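Long-range contacts in alpha-1,3-glucanase (Paenibacillus glycanilyticus, PDB 6K0P), which probably hydrolyses the alpha-1,3-glucosidic linkages of alpha-1,3-glucan through the catalytic domain of a family 87 glycoside hydrolase: residues L398-Y403 against V433-T438; L478-D483 against R508-N513; D355-F360 against T376-T381. The protein carries 1 engineered substitution. One frame throughout, in Å; residues are numbered along the deposited sequence.

Contact 1: residues L398-Y403 against V433-T438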
# COMPACT_ATOMS: atom_id res chain seq x y z
N LEU A 398 -15.26 -8.69 4.31
CA LEU A 398 -14.23 -9.54 4.89
C LEU A 398 -12.85 -9.04 4.47
O LEU A 398 -12.62 -8.76 3.29
CB LEU A 398 -14.41 -10.98 4.40
CG LEU A 398 -13.34 -11.99 4.81
CD1 LEU A 398 -13.32 -12.21 6.34
CD2 LEU A 398 -13.59 -13.30 4.08
N PHE A 399 -11.94 -8.94 5.44
CA PHE A 399 -10.54 -8.61 5.22
C PHE A 399 -9.76 -9.75 5.87
O PHE A 399 -9.74 -9.86 7.10
CB PHE A 399 -10.20 -7.27 5.86
CG PHE A 399 -11.03 -6.12 5.32
CD1 PHE A 399 -12.33 -5.92 5.75
CD2 PHE A 399 -10.49 -5.25 4.37
CE1 PHE A 399 -13.09 -4.87 5.24
CE2 PHE A 399 -11.25 -4.20 3.86
CZ PHE A 399 -12.55 -4.01 4.30
N GLN A 400 -9.13 -10.60 5.05
CA GLN A 400 -8.62 -11.87 5.54
C GLN A 400 -7.22 -12.14 5.01
O GLN A 400 -6.96 -11.95 3.82
CB GLN A 400 -9.56 -13.00 5.10
CG GLN A 400 -9.20 -14.37 5.63
CD GLN A 400 -10.26 -15.38 5.25
OE1 GLN A 400 -10.46 -15.67 4.07
NE2 GLN A 400 -10.96 -15.90 6.25
N ASN A 401 -6.34 -12.61 5.90
CA ASN A 401 -4.95 -12.92 5.58
C ASN A 401 -4.21 -11.69 5.04
O ASN A 401 -3.84 -11.60 3.87
CB ASN A 401 -4.79 -14.14 4.66
CG ASN A 401 -3.35 -14.58 4.57
OD1 ASN A 401 -2.60 -14.42 5.52
ND2 ASN A 401 -2.95 -15.11 3.42
N LEU A 402 -3.97 -10.76 5.96
CA LEU A 402 -3.37 -9.47 5.65
C LEU A 402 -1.97 -9.38 6.24
O LEU A 402 -1.72 -9.89 7.34
CB LEU A 402 -4.19 -8.33 6.24
CG LEU A 402 -5.70 -8.36 6.03
CD1 LEU A 402 -6.36 -7.20 6.79
CD2 LEU A 402 -6.00 -8.30 4.54
N TYR A 403 -1.08 -8.70 5.53
CA TYR A 403 0.19 -8.28 6.10
C TYR A 403 0.32 -6.78 5.89
O TYR A 403 0.22 -6.30 4.75
CB TYR A 403 1.38 -8.99 5.44
CG TYR A 403 2.68 -8.55 6.07
CD1 TYR A 403 3.04 -9.00 7.34
CD2 TYR A 403 3.52 -7.65 5.43
CE1 TYR A 403 4.22 -8.59 7.94
CE2 TYR A 403 4.70 -7.23 6.03
CZ TYR A 403 5.04 -7.70 7.28
OH TYR A 403 6.21 -7.29 7.88
N VAL A 433 -15.30 -8.05 9.13
CA VAL A 433 -14.42 -9.04 9.73
C VAL A 433 -12.99 -8.78 9.30
O VAL A 433 -12.71 -8.67 8.10
CB VAL A 433 -14.84 -10.48 9.35
CG1 VAL A 433 -13.86 -11.49 9.95
CG2 VAL A 433 -16.26 -10.76 9.79
N ILE A 434 -12.10 -8.69 10.28
CA ILE A 434 -10.66 -8.74 10.06
C ILE A 434 -10.21 -10.08 10.63
O ILE A 434 -10.33 -10.32 11.83
CB ILE A 434 -9.94 -7.56 10.74
CG1 ILE A 434 -10.19 -6.24 9.98
CG2 ILE A 434 -8.43 -7.83 10.80
CD1 ILE A 434 -11.58 -5.65 10.15
N ASP A 435 -9.73 -10.98 9.77
CA ASP A 435 -9.44 -12.35 10.17
C ASP A 435 -8.09 -12.77 9.63
O ASP A 435 -7.96 -13.07 8.43
CB ASP A 435 -10.53 -13.30 9.67
CG ASP A 435 -10.21 -14.77 9.93
OD1 ASP A 435 -9.36 -15.07 10.78
OD2 ASP A 435 -10.81 -15.62 9.25
N GLY A 436 -7.09 -12.83 10.50
CA GLY A 436 -5.77 -13.24 10.07
C GLY A 436 -4.96 -12.07 9.56
O GLY A 436 -5.06 -11.70 8.39
N ALA A 437 -4.18 -11.44 10.43
CA ALA A 437 -3.42 -10.28 10.02
C ALA A 437 -2.14 -10.20 10.84
O ALA A 437 -2.15 -10.48 12.04
CB ALA A 437 -4.23 -8.99 10.19
N THR A 438 -1.05 -9.82 10.19
CA THR A 438 0.18 -9.48 10.89
C THR A 438 0.49 -8.03 10.58
O THR A 438 0.48 -7.64 9.40
CB THR A 438 1.34 -10.39 10.46
OG1 THR A 438 0.98 -11.75 10.75
CG2 THR A 438 2.62 -10.02 11.20

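Contact 2: residues L478-D483 against R508-N513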
# COMPACT_ATOMS: atom_id res chain seq x y z
N LEU A 478 -15.54 -7.60 14.00
CA LEU A 478 -14.88 -8.78 14.54
C LEU A 478 -13.42 -8.74 14.10
O LEU A 478 -13.14 -8.74 12.89
CB LEU A 478 -15.57 -10.05 14.05
CG LEU A 478 -14.89 -11.35 14.45
CD1 LEU A 478 -14.81 -11.44 15.96
CD2 LEU A 478 -15.64 -12.56 13.90
N ILE A 479 -12.51 -8.69 15.06
CA ILE A 479 -11.07 -8.65 14.81
C ILE A 479 -10.49 -9.92 15.40
O ILE A 479 -10.52 -10.10 16.62
CB ILE A 479 -10.40 -7.41 15.43
CG1 ILE A 479 -10.95 -6.12 14.80
CG2 ILE A 479 -8.88 -7.48 15.30
CD1 ILE A 479 -10.75 -4.87 15.65
N LYS A 480 -9.99 -10.82 14.56
CA LYS A 480 -9.54 -12.10 15.07
C LYS A 480 -8.28 -12.57 14.36
O LYS A 480 -8.07 -12.29 13.18
CB LYS A 480 -10.64 -13.16 15.02
CG LYS A 480 -11.20 -13.46 13.64
CD LYS A 480 -12.26 -14.56 13.74
CE LYS A 480 -12.99 -14.77 12.43
NZ LYS A 480 -14.00 -15.87 12.53
N ASN A 481 -7.45 -13.29 15.12
CA ASN A 481 -6.24 -13.94 14.59
C ASN A 481 -5.23 -12.92 14.07
O ASN A 481 -4.82 -12.94 12.91
CB ASN A 481 -6.61 -15.00 13.55
CG ASN A 481 -7.59 -16.01 14.09
OD1 ASN A 481 -7.36 -16.60 15.15
ND2 ASN A 481 -8.71 -16.21 13.40
N VAL A 482 -4.83 -12.01 14.95
CA VAL A 482 -3.97 -10.89 14.58
C VAL A 482 -2.72 -10.90 15.43
O VAL A 482 -2.80 -11.02 16.66
CB VAL A 482 -4.70 -9.54 14.72
CG1 VAL A 482 -3.76 -8.39 14.33
CG2 VAL A 482 -5.94 -9.51 13.86
N ASP A 483 -1.57 -10.74 14.79
CA ASP A 483 -0.31 -10.53 15.48
C ASP A 483 0.15 -9.11 15.20
O ASP A 483 0.32 -8.72 14.04
CB ASP A 483 0.73 -11.55 15.03
CG ASP A 483 0.36 -12.95 15.44
OD1 ASP A 483 0.07 -13.15 16.63
OD2 ASP A 483 0.32 -13.84 14.57
N ARG A 508 -15.70 -7.19 18.88
CA ARG A 508 -15.07 -8.33 19.51
C ARG A 508 -13.68 -8.54 18.96
O ARG A 508 -13.45 -8.37 17.75
CB ARG A 508 -15.89 -9.61 19.30
CG ARG A 508 -17.33 -9.50 19.78
CD ARG A 508 -18.24 -9.08 18.64
NE ARG A 508 -18.42 -10.18 17.70
CZ ARG A 508 -18.79 -10.03 16.43
NH1 ARG A 508 -19.01 -8.82 15.93
NH2 ARG A 508 -18.95 -11.10 15.66
N VAL A 509 -12.76 -8.91 19.84
CA VAL A 509 -11.34 -9.12 19.53
C VAL A 509 -10.98 -10.51 20.04
O VAL A 509 -11.20 -10.80 21.22
CB VAL A 509 -10.47 -8.05 20.21
CG1 VAL A 509 -9.02 -8.18 19.80
CG2 VAL A 509 -11.00 -6.64 19.89
N GLU A 510 -10.44 -11.36 19.17
CA GLU A 510 -10.18 -12.76 19.52
C GLU A 510 -8.83 -13.21 18.97
O GLU A 510 -8.55 -13.00 17.79
CB GLU A 510 -11.27 -13.67 18.94
CG GLU A 510 -12.70 -13.28 19.28
CD GLU A 510 -13.73 -14.12 18.55
OE1 GLU A 510 -13.36 -14.83 17.58
OE2 GLU A 510 -14.92 -14.07 18.94
N ASN A 511 -8.03 -13.87 19.80
CA ASN A 511 -6.76 -14.47 19.37
C ASN A 511 -5.83 -13.41 18.77
O ASN A 511 -5.50 -13.42 17.59
CB ASN A 511 -6.96 -15.61 18.36
CG ASN A 511 -7.87 -16.70 18.87
OD1 ASN A 511 -7.90 -16.98 20.07
ND2 ASN A 511 -8.61 -17.33 17.97
N VAL A 512 -5.41 -12.49 19.63
CA VAL A 512 -4.58 -11.36 19.22
C VAL A 512 -3.37 -11.31 20.14
O VAL A 512 -3.50 -11.41 21.36
CB VAL A 512 -5.36 -10.03 19.25
CG1 VAL A 512 -4.44 -8.85 19.01
CG2 VAL A 512 -6.47 -10.07 18.21
N ASN A 513 -2.19 -11.15 19.54
CA ASN A 513 -0.94 -10.96 20.28
C ASN A 513 -0.42 -9.56 19.98
O ASN A 513 -0.31 -9.17 18.81
CB ASN A 513 0.09 -12.01 19.87
CG ASN A 513 -0.36 -13.40 20.22
OD1 ASN A 513 -0.70 -13.69 21.37
ND2 ASN A 513 -0.39 -14.28 19.22
O HOH W 1 -15.11 -15.82 15.48
O HOH W 2 -2.79 -14.23 16.84

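Contact 3: residues D355-F360 against T376-T381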
# COMPACT_ATOMS: atom_id res chain seq x y z
N ASP A 355 -4.36 5.44 1.99
CA ASP A 355 -4.78 4.08 2.35
C ASP A 355 -4.45 3.11 1.22
O ASP A 355 -4.89 3.30 0.08
CB ASP A 355 -6.29 4.05 2.59
CG ASP A 355 -6.74 4.81 3.82
OD1 ASP A 355 -6.00 4.90 4.83
OD2 ASP A 355 -7.88 5.32 3.78
N SER A 356 -3.69 2.05 1.52
CA SER A 356 -3.27 1.18 0.42
C SER A 356 -4.45 0.43 -0.17
O SER A 356 -4.65 0.43 -1.39
CB SER A 356 -2.20 0.19 0.89
OG SER A 356 -1.03 0.86 1.33
N PHE A 357 -5.25 -0.22 0.68
CA PHE A 357 -6.47 -0.91 0.27
C PHE A 357 -7.58 -0.37 1.16
O PHE A 357 -7.47 -0.44 2.39
CB PHE A 357 -6.33 -2.42 0.47
CG PHE A 357 -5.26 -3.05 -0.38
CD1 PHE A 357 -5.50 -3.33 -1.72
CD2 PHE A 357 -4.02 -3.34 0.15
CE1 PHE A 357 -4.51 -3.92 -2.51
CE2 PHE A 357 -3.03 -3.91 -0.63
CZ PHE A 357 -3.28 -4.20 -1.96
N ALA A 358 -8.63 0.15 0.54
CA ALA A 358 -9.67 0.84 1.30
C ALA A 358 -11.05 0.47 0.77
O ALA A 358 -11.22 0.10 -0.40
CB ALA A 358 -9.50 2.36 1.25
N LEU A 359 -12.03 0.57 1.67
CA LEU A 359 -13.44 0.38 1.35
C LEU A 359 -14.20 1.51 2.02
O LEU A 359 -14.13 1.65 3.24
CB LEU A 359 -13.91 -0.98 1.87
CG LEU A 359 -15.32 -1.43 1.46
CD1 LEU A 359 -15.46 -1.58 -0.06
CD2 LEU A 359 -15.63 -2.76 2.13
N PHE A 360 -14.86 2.35 1.23
CA PHE A 360 -15.61 3.47 1.78
C PHE A 360 -17.08 3.28 1.45
O PHE A 360 -17.49 3.43 0.30
CB PHE A 360 -15.12 4.83 1.28
CG PHE A 360 -15.71 5.99 2.05
CD1 PHE A 360 -16.99 6.45 1.80
CD2 PHE A 360 -14.98 6.59 3.07
CE1 PHE A 360 -17.53 7.50 2.53
CE2 PHE A 360 -15.51 7.64 3.81
CZ PHE A 360 -16.78 8.10 3.53
N THR A 376 -8.67 -10.19 0.41
CA THR A 376 -8.02 -11.40 0.90
C THR A 376 -6.59 -11.49 0.40
O THR A 376 -6.29 -11.10 -0.73
CB THR A 376 -8.79 -12.66 0.47
OG1 THR A 376 -8.91 -12.70 -0.96
CG2 THR A 376 -10.19 -12.68 1.09
N ASN A 377 -5.71 -12.02 1.25
CA ASN A 377 -4.33 -12.29 0.86
C ASN A 377 -3.66 -11.02 0.34
O ASN A 377 -3.15 -10.97 -0.78
CB ASN A 377 -4.25 -13.43 -0.16
CG ASN A 377 -5.00 -14.68 0.29
OD1 ASN A 377 -4.76 -15.19 1.38
ND2 ASN A 377 -5.92 -15.15 -0.54
N LEU A 378 -3.69 -9.98 1.16
CA LEU A 378 -3.22 -8.66 0.75
C LEU A 378 -2.01 -8.26 1.58
O LEU A 378 -1.97 -8.48 2.80
CB LEU A 378 -4.31 -7.61 0.92
CG LEU A 378 -5.62 -7.82 0.15
CD1 LEU A 378 -6.56 -6.64 0.38
CD2 LEU A 378 -5.35 -8.00 -1.34
N THR A 379 -1.02 -7.65 0.91
CA THR A 379 0.14 -7.09 1.58
C THR A 379 0.21 -5.61 1.27
O THR A 379 0.04 -5.20 0.12
CB THR A 379 1.41 -7.79 1.10
OG1 THR A 379 1.40 -9.14 1.57
CG2 THR A 379 2.66 -7.07 1.61
N ALA A 380 0.42 -4.79 2.31
CA ALA A 380 0.58 -3.35 2.14
C ALA A 380 1.67 -2.87 3.08
O ALA A 380 1.50 -2.94 4.30
CB ALA A 380 -0.74 -2.62 2.40
N THR A 381 2.78 -2.39 2.53
CA THR A 381 3.93 -2.01 3.35
C THR A 381 4.43 -0.64 2.91
O THR A 381 4.10 -0.16 1.82
CB THR A 381 5.08 -3.01 3.21
OG1 THR A 381 5.50 -3.04 1.84
CG2 THR A 381 4.64 -4.41 3.65
O HOH W 3 1.77 0.72 0.52

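Contact 1: residues L398-Y403 against V433-T438
Phe399 and Ile434, with Leu402 and Ala437 further along, make the buried half of this contact, where two strands run side by side in parallel register with their short axes only 11° apart. Phe399 CB lies 4.2 Å from Ile434 CG1, and Leu402 CB comes within 4.0 Å of Ala437 CB. At the edge of the Phe399 ring, near its plane, lies the carbonyl O of Val433, which also accepts the bond from Phe399 N. Ile413 and Ile415 close over Ile434 on the same buried face. Neighbouring coils of a right-handed parallel beta-helix, the pectate-lyase-like fold, stack in this way, with apolar side chains filling the interior. Each strand is broken by a corner, at Asn401 and at Gly436, and the backbone bonds continue through it: Asn401 N donates to Asp435 O at 3.0 Å and Leu402 N to Gly436 O at 2.8 Å. Gly436 adopts a positive phi, in a conformation where a beta carbon would press on the carbonyl O of Asp435. The other face is partly exposed and more mixed. Leu398 CD1 packs there against the Val433 branch, 3.7 Å from CG1. Beside them the Gln400 side chain runs alongside Asp435, pointing the same way; its CG is anti to the backbone N (chi1 -176°), and the extended chain beyond carries NE2 to 3.0 Å from Asp435 OD2. The acceptor lies in the Gln400 amide plane, but the donor approaches from above the carboxylate plane. Asp435 OD1 is held by Asn481 ND2. Past the corner, Tyr403 CD1 rests 3.8 Å from Thr438 CB, while its hydroxyl bonds to Asp440 and Thr438 OG1 to Arg13.

Contact 2: residues L478-D483 against R508-N513
Ile479 and Val509 sit side by side in two parallel strands stacked as neighbouring coils of the right-handed beta-helix, in register on both sides of a corner. Backbone hydrogen bonds come first: Ile479 N to Arg508 O and Glu510 N to Ile479 O precede the bend, Asn481 N to Glu510 O forms at it, then Val482 N to Asn511 O and Asn513 N to Val482 O follow. On the buried face Val482 CB meets Val512 CG2 at 3.9 Å. On the opposite face the bent Arg508 chain folds back, laying one face of its guanidinium against Leu478 CB, 3.9 Å from NH2, while that nitrogen also forms a salt bridge with Asp431. Charge is bridged more loosely at Lys480 and Glu510, whose side chains lie side by side; Lys480 NZ and Glu510 OE1 are 5.2 Å apart and share a water, bonded to each. Side-chain amides pair at the corner: Asn511 ND2 donates to Asn481 OD1 at 3.2 Å, with the two planes 27° apart. Asn511 OD1 in turn accepts from Asn543 ND2. One coil-to-coil pair remains, flatter still: the Asp483 carboxylate and Asn513 amide are within 3° of coplanar, and Asn513 ND2 reaches Asp483 OD1 at 2.9 Å, nearly along its C-O axis.

Contact 3: residues D355-F360 against T376-T381
Phe357 and Leu378 both carry CG anti to their own carbonyl carbon, at chi1 -63° and -59°, and Leu378 then keeps CD1 anti to its CA; these rotations send the ring and the methyl toward each other across the interior of a right-handed parallel beta-helix. The two strands are not neighbours within a sheet. They belong to different walls of the helix, their short axes 107° apart, and no direct hydrogen bond joins them. The contact is made mostly by side chains, and every residue that touches is buried. Leu378 CD1 sits over one face of the Phe357 ring, 3.9 Å from Phe357 CG and displaced from the centre toward the rim, which makes a CH-pi contact. The edge of the same ring meets the opposing backbone: Phe357 CE2 lies 3.4 Å from Thr379 O, close to the ring plane, so that the slightly positive rim of the aromatic group probably faces the carbonyl's partial negative charge. Ala380 CB also approaches this edge, 4.0 Å from Phe357 CE2. Residues of 376-381 thus meet the ring over one face and at its edge, which probably helps to fix its rotation. Asn347, from the adjacent strand 343-350, touches both Phe357 and Leu378, and Phe389 covers Leu378 and Ala380. Where the walls draw closer, Ser356 CB packs on Ala380 CB at 3.5 Å. Ser356 OG is hydrogen-bonded to Thr352 OG1 and also to a water, 2.9 Å away, which in turn donates to Thr381 O at 2.8 Å.

Overall arrangement
Along the chain contact 3 comes first, then contact 1, then contact 2, all within the beta-helix of the catalytic domain. Contacts 1 and 2 are coil-to-coil stacking, their centres about 9 Å apart, and strand 432-435 pairs directly with 475-485. Contact 3 instead crosses the interior; its centre is about 10 Å from that of contact 1, and strand 374-383 pairs with 397-407. Contacts 2 and 3 do not touch, with centres about 18 Å apart. Asn377, Asn401, Asp435 and Asn481 fall at or near the coil corners. Sheet pairing along the axis and side chains across it thus build the elongated scaffold whose surface binds glycans.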